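Local coordinates for protein probable CoA-transferase alpha subunit (Rhodococcus jostii, PDB 6COJ) that belongs to the coenzyme A transferase family and binds a bulky spirocyclic coenzyme A thioester, on which it probably acts together with a partner protein chain, at residues L30-T35 and D58-T63; V81-Y86 and E109-E114; A193-V198 and L232-L237. The protein carries 1 engineered substitution. All blocks are in the same frame, centred on the assembly; numbering follows the deposited sequence.

In the fold
Contacts 1 and 2 belong to one parallel sheet, with strand order 111-114, 81-86, 62-65, 35-38. Contact 1 joins the beginnings of 35-38 and 62-65, contact 2 joins 81-86 to 111-114, and the neighbours 62-65 and 81-86 bring the two together. Their centres are 13 Å apart, and Asp-61 and Leu-62 of contact 1 both reach Thr-82 of contact 2. Contact 3 comes last, in a small antiparallel sheet across the chain's centre, its own centre about 30 Å from the centres of both. The sheet margin at contact 2 lies near the bound thioester, the Tyr-86 side chain about 9 Å from it, while residues flanking the small sheet meet the second copy.

Contact 1 of 3, residues L30-T35 and D58-T63; sequences LRSGMT and DVTDLT
Thr-35 and Thr-63 stand side by side and point the same way where the two segments pair as parallel strands. In both, OG1 lies beside the backbone N and CG2 is anti to it (chi1 -64° and -66°), so OG1 of Thr-35 is turned toward CB of Thr-63, 3.6 Å away. Thr-63 N donates almost straight (169°) to Met-34 O, 3.0 Å off and in the carbonyl plane.

Before the strands, residues 31 to 34 make a type II turn, with Gly-33 supplying the positive phi. Ser-32 at its corner folds OG back beside its own N, and there OG accepts the N-H of Thr-60 at 2.9 Å. The carbonyl O of Thr-60 takes the N-H of Gly-33 at 3.0 Å, so Thr-60 is held through both its N and its O. Beneath the turn, Val-59 has CG1 anti to its backbone N, laying that methyl against Arg-31 C at 3.8 Å. Leu-62 CD2 reaches CB of Met-34 at 4.3 Å. A water held by Asp-61 O at 2.8 Å and Thr-63 OG1 at 2.7 Å also makes a weak bond to Gly-33 O.

The charged ends look elsewhere: Arg-31 NH2 bonds Leu-30 O and Gly-28 O, and Asp-61 OD1 bonds Thr-82. The two segments are therefore matched mainly through peptide groups and one serine hydroxyl, with a weak water link, and Val-59 and Leu-62 fill in on the buried side. This chemistry is consistent with fixing the alignment where the two strands begin, and it involves no salt bridge between the segments.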
loop_
_atom_site.group_PDB
_atom_site.type_symbol
_atom_site.label_atom_id
_atom_site.label_comp_id
_atom_site.label_asym_id
_atom_site.label_seq_id
_atom_site.Cartn_x
_atom_site.Cartn_y
_atom_site.Cartn_z
ATOM N N LEU A 30 -20.961 -19.287 6.982
ATOM C CA LEU A 30 -20.083 -19.146 8.133
ATOM C C LEU A 30 -20.331 -20.282 9.115
ATOM O O LEU A 30 -21.363 -20.957 9.077
ATOM C CB LEU A 30 -20.316 -17.800 8.815
ATOM C CG LEU A 30 -20.231 -16.592 7.881
ATOM C CD1 LEU A 30 -20.570 -15.327 8.655
ATOM C CD2 LEU A 30 -18.842 -16.487 7.226
ATOM N N ARG A 31 -19.358 -20.501 9.993
ATOM C CA ARG A 31 -19.434 -21.582 10.960
ATOM C C ARG A 31 -18.928 -21.088 12.302
ATOM O O ARG A 31 -18.041 -20.231 12.372
ATOM C CB ARG A 31 -18.580 -22.784 10.533
ATOM C CG ARG A 31 -18.915 -23.349 9.167
ATOM C CD ARG A 31 -20.241 -24.089 9.199
ATOM N NE ARG A 31 -20.510 -24.780 7.943
ATOM C CZ ARG A 31 -21.261 -24.287 6.965
ATOM N NH1 ARG A 31 -21.451 -24.986 5.855
ATOM N NH2 ARG A 31 -21.831 -23.099 7.102
ATOM N N SER A 32 -19.493 -21.647 13.371
ATOM C CA SER A 32 -18.990 -21.342 14.698
ATOM C C SER A 32 -17.504 -21.675 14.764
ATOM O O SER A 32 -17.035 -22.625 14.129
ATOM C CB SER A 32 -19.768 -22.131 15.756
ATOM O OG SER A 32 -21.119 -21.694 15.807
ATOM N N GLY A 33 -16.761 -20.870 15.515
ATOM C CA GLY A 33 -15.334 -21.063 15.661
ATOM C C GLY A 33 -14.483 -20.381 14.616
ATOM O O GLY A 33 -13.252 -20.431 14.722
ATOM N N MET A 34 -15.089 -19.739 13.621
ATOM C CA MET A 34 -14.311 -19.087 12.579
ATOM C C MET A 34 -13.624 -17.842 13.112
ATOM O O MET A 34 -14.078 -17.207 14.072
ATOM C CB MET A 34 -15.210 -18.663 11.422
ATOM C CG MET A 34 -15.404 -19.733 10.391
ATOM S SD MET A 34 -16.387 -19.076 9.043
ATOM C CE MET A 34 -16.352 -20.460 7.908
ATOM N N THR A 35 -12.512 -17.502 12.471
ATOM C CA THR A 35 -11.921 -16.177 12.586
ATOM C C THR A 35 -12.505 -15.316 11.470
ATOM O O THR A 35 -12.362 -15.648 10.284
ATOM C CB THR A 35 -10.403 -16.281 12.473
ATOM O OG1 THR A 35 -9.900 -17.030 13.581
ATOM C CG2 THR A 35 -9.769 -14.903 12.483
ATOM N N ASP A 58 -27.194 -19.068 14.611
ATOM C CA ASP A 58 -26.569 -19.731 15.749
ATOM C C ASP A 58 -25.050 -19.748 15.671
ATOM O O ASP A 58 -24.410 -20.438 16.470
ATOM C CB ASP A 58 -27.118 -21.151 15.928
ATOM C CG ASP A 58 -26.762 -22.082 14.779
ATOM O OD1 ASP A 58 -26.153 -21.633 13.784
ATOM O OD2 ASP A 58 -27.102 -23.280 14.875
ATOM N N VAL A 59 -24.460 -19.023 14.721
ATOM C CA VAL A 59 -23.008 -18.984 14.591
ATOM C C VAL A 59 -22.427 -18.223 15.773
ATOM O O VAL A 59 -22.802 -17.073 16.034
ATOM C CB VAL A 59 -22.612 -18.330 13.261
ATOM C CG1 VAL A 59 -21.100 -18.101 13.218
ATOM C CG2 VAL A 59 -23.056 -19.198 12.092
ATOM N N THR A 60 -21.488 -18.847 16.480
ATOM C CA THR A 60 -20.957 -18.262 17.704
ATOM C C THR A 60 -19.507 -18.707 17.860
ATOM O O THR A 60 -18.907 -19.242 16.925
ATOM C CB THR A 60 -21.859 -18.643 18.885
ATOM O OG1 THR A 60 -21.497 -17.870 20.037
ATOM C CG2 THR A 60 -21.741 -20.131 19.197
ATOM N N ASP A 61 -18.938 -18.469 19.047
ATOM C CA ASP A 61 -17.549 -18.832 19.343
ATOM C C ASP A 61 -16.590 -18.240 18.308
ATOM O O ASP A 61 -15.664 -18.900 17.833
ATOM C CB ASP A 61 -17.391 -20.351 19.473
ATOM C CG ASP A 61 -15.994 -20.770 19.916
ATOM O OD1 ASP A 61 -15.389 -20.076 20.762
ATOM O OD2 ASP A 61 -15.510 -21.808 19.419
ATOM N N LEU A 62 -16.808 -16.977 17.959
ATOM C CA LEU A 62 -16.058 -16.341 16.884
ATOM C C LEU A 62 -14.793 -15.686 17.417
ATOM O O LEU A 62 -14.736 -15.199 18.549
ATOM C CB LEU A 62 -16.909 -15.274 16.203
ATOM C CG LEU A 62 -18.132 -15.813 15.452
ATOM C CD1 LEU A 62 -18.952 -14.663 14.889
ATOM C CD2 LEU A 62 -17.704 -16.775 14.345
ATOM N N THR A 63 -13.768 -15.681 16.579
ATOM C CA THR A 63 -12.607 -14.836 16.787
ATOM C C THR A 63 -12.754 -13.695 15.792
ATOM O O THR A 63 -12.852 -13.939 14.587
ATOM C CB THR A 63 -11.327 -15.635 16.536
ATOM O OG1 THR A 63 -11.200 -16.654 17.539
ATOM C CG2 THR A 63 -10.102 -14.733 16.599
HETATM O O HOH W 1 -12.921 -18.789 17.438
#

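Contact 2 of 3, residues V81-Y86 and E109-E114; sequences VTKAYY and EIAVRE
This is a parallel strand pairing at one margin of the seven-stranded sheet: 81-86 lies next to 111-114, the outermost strand within this chain. Ala-111 N donates to Thr-82 O at 3.0 Å, Ala-84 N to Ala-111 O at 2.9 Å, and Arg-113 N to Ala-84 O at 2.8 Å. Beyond that the pairing loosens, and the buried N of Tyr-86 finds no partner in the model.

On the face of Lys-83, Tyr-85 and Arg-113, the arginine lays CB over the tyrosine ring, 3.8 Å from its centroid. The extended Lys-83 crosses obliquely, setting CE over one face of the guanidinium, and its NZ donates to Tyr-85 OH at 3.0 Å. Two like charges come close here, NZ of Lys-83 being 4.0 Å from NE of Arg-113. Glu-151 takes part three ways, with salt bridges to both, which probably offset their repulsion, and a hydrogen bond to Tyr-85 OH.

On the other face, Tyr-86 holds its ring in the crowded position between N and carbonyl carbon (chi1 56°). Glu-114 CA covers one ring face, Val-112 CG1 meets the edge, and the hydroxyl donates to the anti lone pair of Glu-114 OE1 at 2.7 Å. OE2 bonds another protein chain.

Helix 99-106 makes the beta-alpha-beta crossover and packs on Ile-110, Val-112 and Tyr-86. Helix 144-148 covers Arg-113 and Glu-114, and strand 62-65 flanks 81-86.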
loop_
_atom_site.group_PDB
_atom_site.type_symbol
_atom_site.label_atom_id
_atom_site.label_comp_id
_atom_site.label_asym_id
_atom_site.label_seq_id
_atom_site.Cartn_x
_atom_site.Cartn_y
_atom_site.Cartn_z
ATOM N N VAL A 81 -18.620 -13.772 20.716
ATOM C CA VAL A 81 -17.192 -13.486 20.583
ATOM C C VAL A 81 -16.434 -14.228 21.670
ATOM O O VAL A 81 -16.735 -14.087 22.864
ATOM C CB VAL A 81 -16.914 -11.979 20.655
ATOM C CG1 VAL A 81 -15.420 -11.705 20.472
ATOM C CG2 VAL A 81 -17.735 -11.246 19.610
ATOM N N THR A 82 -15.461 -15.035 21.260
ATOM C CA THR A 82 -14.543 -15.692 22.181
ATOM C C THR A 82 -13.228 -14.939 22.299
ATOM O O THR A 82 -12.679 -14.814 23.399
ATOM C CB THR A 82 -14.260 -17.117 21.693
ATOM O OG1 THR A 82 -15.475 -17.868 21.703
ATOM C CG2 THR A 82 -13.241 -17.823 22.590
ATOM N N LYS A 83 -12.720 -14.434 21.182
ATOM C CA LYS A 83 -11.426 -13.782 21.132
ATOM C C LYS A 83 -11.541 -12.631 20.147
ATOM O O LYS A 83 -12.248 -12.737 19.139
ATOM C CB LYS A 83 -10.360 -14.788 20.676
ATOM C CG LYS A 83 -8.923 -14.313 20.808
ATOM C CD LYS A 83 -7.964 -15.460 20.529
ATOM C CE LYS A 83 -6.510 -15.035 20.719
ATOM N NZ LYS A 83 -5.533 -16.099 20.330
ATOM N N ALA A 84 -10.878 -11.523 20.454
ATOM C CA ALA A 84 -10.977 -10.342 19.606
ATOM C C ALA A 84 -9.602 -9.738 19.387
ATOM O O ALA A 84 -8.861 -9.510 20.348
ATOM C CB ALA A 84 -11.936 -9.302 20.209
ATOM N N TYR A 85 -9.279 -9.481 18.117
ATOM C CA TYR A 85 -8.085 -8.765 17.692
ATOM C C TYR A 85 -8.547 -7.410 17.170
ATOM O O TYR A 85 -9.317 -7.358 16.210
ATOM C CB TYR A 85 -7.419 -9.522 16.540
ATOM C CG TYR A 85 -6.797 -10.857 16.896
ATOM C CD1 TYR A 85 -7.582 -11.984 17.109
ATOM C CD2 TYR A 85 -5.419 -10.989 17.001
ATOM C CE1 TYR A 85 -7.007 -13.207 17.433
ATOM C CE2 TYR A 85 -4.836 -12.209 17.317
ATOM C CZ TYR A 85 -5.641 -13.313 17.533
ATOM O OH TYR A 85 -5.091 -14.534 17.848
ATOM N N TYR A 86 -8.075 -6.318 17.779
ATOM C CA TYR A 86 -8.592 -5.005 17.389
ATOM C C TYR A 86 -7.572 -3.930 17.724
ATOM O O TYR A 86 -6.762 -4.090 18.644
ATOM C CB TYR A 86 -9.930 -4.690 18.099
ATOM C CG TYR A 86 -9.824 -4.785 19.611
ATOM C CD1 TYR A 86 -10.042 -5.988 20.267
ATOM C CD2 TYR A 86 -9.450 -3.682 20.371
ATOM C CE1 TYR A 86 -9.917 -6.089 21.645
ATOM C CE2 TYR A 86 -9.305 -3.777 21.747
ATOM C CZ TYR A 86 -9.528 -4.979 22.369
ATOM O OH TYR A 86 -9.395 -5.083 23.732
ATOM N N GLU A 109 -15.379 -11.934 29.488
ATOM C CA GLU A 109 -16.013 -12.876 28.579
ATOM C C GLU A 109 -15.244 -13.081 27.283
ATOM O O GLU A 109 -15.542 -14.029 26.550
ATOM C CB GLU A 109 -17.437 -12.416 28.273
ATOM C CG GLU A 109 -18.353 -12.554 29.478
ATOM C CD GLU A 109 -19.686 -11.871 29.289
ATOM O OE1 GLU A 109 -20.591 -12.096 30.120
ATOM O OE2 GLU A 109 -19.830 -11.104 28.319
ATOM N N ILE A 110 -14.273 -12.233 26.972
ATOM C CA ILE A 110 -13.521 -12.357 25.732
ATOM C C ILE A 110 -12.032 -12.286 26.041
ATOM O O ILE A 110 -11.604 -11.551 26.938
ATOM C CB ILE A 110 -13.937 -11.300 24.682
ATOM C CG1 ILE A 110 -13.685 -9.881 25.183
ATOM C CG2 ILE A 110 -15.413 -11.468 24.304
ATOM C CD1 ILE A 110 -14.033 -8.792 24.127
ATOM N N ALA A 111 -11.248 -13.080 25.318
ATOM C CA ALA A 111 -9.799 -12.964 25.355
ATOM C C ALA A 111 -9.423 -11.937 24.302
ATOM O O ALA A 111 -9.912 -12.006 23.171
ATOM C CB ALA A 111 -9.153 -14.307 25.018
ATOM N N VAL A 112 -8.595 -10.967 24.666
ATOM C CA VAL A 112 -8.271 -9.881 23.743
ATOM C C VAL A 112 -6.825 -9.967 23.281
ATOM O O VAL A 112 -5.912 -10.251 24.068
ATOM C CB VAL A 112 -8.625 -8.469 24.258
ATOM C CG1 VAL A 112 -10.120 -8.370 24.593
ATOM C CG2 VAL A 112 -7.775 -8.089 25.455
ATOM N N ARG A 113 -6.632 -9.719 21.984
ATOM C CA ARG A 113 -5.315 -9.419 21.436
ATOM C C ARG A 113 -5.360 -7.991 20.910
ATOM O O ARG A 113 -5.270 -7.732 19.699
ATOM C CB ARG A 113 -4.919 -10.437 20.373
ATOM C CG ARG A 113 -4.797 -11.858 20.912
ATOM C CD ARG A 113 -3.680 -12.003 21.964
ATOM N NE ARG A 113 -3.612 -13.370 22.467
ATOM C CZ ARG A 113 -4.262 -13.801 23.542
ATOM N NH1 ARG A 113 -5.006 -12.958 24.249
ATOM N NH2 ARG A 113 -4.151 -15.069 23.911
ATOM N N GLU A 114 -5.533 -7.065 21.846
ATOM C CA GLU A 114 -5.536 -5.643 21.558
ATOM C C GLU A 114 -4.171 -5.243 21.013
ATOM O O GLU A 114 -3.135 -5.766 21.441
ATOM C CB GLU A 114 -5.845 -4.908 22.868
ATOM C CG GLU A 114 -5.967 -3.407 22.742
ATOM C CD GLU A 114 -6.531 -2.777 23.997
ATOM O OE1 GLU A 114 -7.519 -3.311 24.534
ATOM O OE2 GLU A 114 -5.978 -1.756 24.454
HETATM O O HOH W 2 -17.414 -15.322 25.187
#

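Contact 3 of 3, residues A193-V198 and L232-L237; sequences AAYTGV and LQNLIL
From its CB, Tyr-195 carries the ring in the crowded position between backbone N and carbonyl carbon (chi1 75°), which swings it back across segment 232-237. CD1 comes first, 3.7 Å from Asn-234 O. CE1 touches CG2 of Ile-236 at 3.6 Å, that methyl sitting at the ring edge. Toward the tip, CZ and CE2 pass under the amide of Asn-234, whose ND2 lies over one face, 3.7 Å from CZ, with the ring and amide planes 31° apart. At the end, OH meets a water at 2.8 Å, and that water donates to Gln-233 O; the hydroxyl is hydrogen-bonded to Gln-233 NE2 of the second subunit.

The same ND2 donates to Tyr-195 O at 3.0 Å (155°), while another water joins it to Gly-197 O. The amide is thus held against the ring and tied to the backbone of the residue bearing that ring.

Two residues earlier, Ala-193 and Leu-237 form an antiparallel hydrogen-bonded pair, Ala-193 N to Leu-237 O at 3.1 Å and Leu-237 N to Ala-193 O at 3.3 Å. Leu-235, the centre of an inverse gamma turn, rests CD2 on CB of Ala-194.

Ile-236 and Leu-237 both face Ala-193, which makes a classic beta bulge at the edge of the small sheet 186-187, 193-194 and 235-237. The Tyr-195 to Gln-233 bonds, exchanged both ways, place the residues flanking this bulge in the interface between two copies of the protein.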
loop_
_atom_site.group_PDB
_atom_site.type_symbol
_atom_site.label_atom_id
_atom_site.label_comp_id
_atom_site.label_asym_id
_atom_site.label_seq_id
_atom_site.Cartn_x
_atom_site.Cartn_y
_atom_site.Cartn_z
ATOM N N ALA A 193 -16.443 -4.006 -6.926
ATOM C CA ALA A 193 -17.143 -3.142 -5.982
ATOM C C ALA A 193 -16.335 -1.889 -5.677
ATOM O O ALA A 193 -15.096 -1.883 -5.757
ATOM C CB ALA A 193 -17.520 -3.867 -4.684
ATOM N N ALA A 194 -17.057 -0.833 -5.305
ATOM C CA ALA A 194 -16.469 0.480 -5.115
ATOM C C ALA A 194 -16.975 1.120 -3.833
ATOM O O ALA A 194 -18.101 0.867 -3.379
ATOM C CB ALA A 194 -16.784 1.418 -6.280
ATOM N N TYR A 195 -16.137 1.975 -3.262
ATOM C CA TYR A 195 -16.568 2.924 -2.254
ATOM C C TYR A 195 -16.768 4.295 -2.889
ATOM O O TYR A 195 -16.145 4.641 -3.900
ATOM C CB TYR A 195 -15.558 3.026 -1.106
ATOM C CG TYR A 195 -14.286 3.790 -1.430
ATOM C CD1 TYR A 195 -13.249 3.185 -2.127
ATOM C CD2 TYR A 195 -14.121 5.116 -1.023
ATOM C CE1 TYR A 195 -12.065 3.882 -2.417
ATOM C CE2 TYR A 195 -12.959 5.817 -1.313
ATOM C CZ TYR A 195 -11.932 5.198 -2.010
ATOM O OH TYR A 195 -10.772 5.898 -2.271
ATOM N N THR A 196 -17.661 5.061 -2.290
ATOM C CA THR A 196 -17.851 6.468 -2.581
ATOM C C THR A 196 -17.671 7.209 -1.269
ATOM O O THR A 196 -18.047 6.712 -0.203
ATOM C CB THR A 196 -19.250 6.739 -3.155
ATOM O OG1 THR A 196 -20.238 6.341 -2.198
ATOM C CG2 THR A 196 -19.467 5.955 -4.437
ATOM N N GLY A 197 -17.081 8.375 -1.342
ATOM C CA GLY A 197 -16.746 9.119 -0.152
ATOM C C GLY A 197 -15.242 9.198 0.023
ATOM O O GLY A 197 -14.457 8.889 -0.880
ATOM N N VAL A 198 -14.839 9.616 1.222
ATOM C CA VAL A 198 -13.452 10.042 1.412
ATOM C C VAL A 198 -12.499 8.932 1.840
ATOM O O VAL A 198 -11.283 9.170 1.899
ATOM C CB VAL A 198 -13.341 11.238 2.379
ATOM C CG1 VAL A 198 -14.079 12.466 1.831
ATOM C CG2 VAL A 198 -13.842 10.845 3.784
ATOM N N LEU A 232 -11.528 5.030 -11.453
ATOM C CA LEU A 232 -10.795 3.770 -11.390
ATOM C C LEU A 232 -10.335 3.464 -9.978
ATOM O O LEU A 232 -10.395 2.315 -9.528
ATOM C CB LEU A 232 -9.554 3.855 -12.276
ATOM C CG LEU A 232 -9.750 3.711 -13.774
ATOM C CD1 LEU A 232 -8.433 4.010 -14.488
ATOM C CD2 LEU A 232 -10.230 2.299 -14.061
ATOM N N GLN A 233 -9.839 4.484 -9.278
ATOM C CA GLN A 233 -9.185 4.288 -7.994
ATOM C C GLN A 233 -10.161 3.844 -6.915
ATOM O O GLN A 233 -9.739 3.325 -5.874
ATOM C CB GLN A 233 -8.496 5.593 -7.578
ATOM C CG GLN A 233 -7.301 6.027 -8.459
ATOM C CD GLN A 233 -7.687 6.680 -9.789
ATOM O OE1 GLN A 233 -8.858 6.955 -10.050
ATOM N NE2 GLN A 233 -6.691 6.934 -10.630
ATOM N N ASN A 234 -11.457 4.035 -7.136
ATOM C CA ASN A 234 -12.466 3.643 -6.169
ATOM C C ASN A 234 -12.882 2.188 -6.320
ATOM O O ASN A 234 -13.619 1.680 -5.468
ATOM C CB ASN A 234 -13.697 4.546 -6.338
ATOM C CG ASN A 234 -13.427 5.999 -5.972
ATOM O OD1 ASN A 234 -12.733 6.713 -6.696
ATOM N ND2 ASN A 234 -14.009 6.454 -4.863
ATOM N N LEU A 235 -12.427 1.513 -7.380
ATOM C CA LEU A 235 -12.770 0.111 -7.626
ATOM C C LEU A 235 -11.837 -0.763 -6.798
ATOM O O LEU A 235 -10.839 -1.300 -7.289
ATOM C CB LEU A 235 -12.676 -0.216 -9.114
ATOM C CG LEU A 235 -13.559 0.607 -10.058
ATOM C CD1 LEU A 235 -13.186 0.382 -11.512
ATOM C CD2 LEU A 235 -15.026 0.258 -9.823
ATOM N N ILE A 236 -12.158 -0.883 -5.509
ATOM C CA ILE A 236 -11.225 -1.519 -4.581
ATOM C C ILE A 236 -11.350 -3.038 -4.513
ATOM O O ILE A 236 -10.410 -3.697 -4.053
ATOM C CB ILE A 236 -11.199 -0.886 -3.177
ATOM C CG1 ILE A 236 -12.537 -1.083 -2.454
ATOM C CG2 ILE A 236 -10.785 0.604 -3.256
ATOM C CD1 ILE A 236 -12.470 -0.696 -0.970
ATOM N N LEU A 237 -12.470 -3.617 -4.937
ATOM C CA LEU A 237 -12.582 -5.068 -5.017
ATOM C C LEU A 237 -12.715 -5.493 -6.470
ATOM O O LEU A 237 -13.500 -4.908 -7.229
ATOM C CB LEU A 237 -13.791 -5.586 -4.237
ATOM C CG LEU A 237 -13.913 -5.198 -2.756
ATOM C CD1 LEU A 237 -15.051 -5.962 -2.083
ATOM C CD2 LEU A 237 -12.632 -5.432 -1.991
HETATM O O HOH W 3 -8.826 4.415 -3.527
HETATM O O HOH W 4 -13.858 9.226 -3.469
#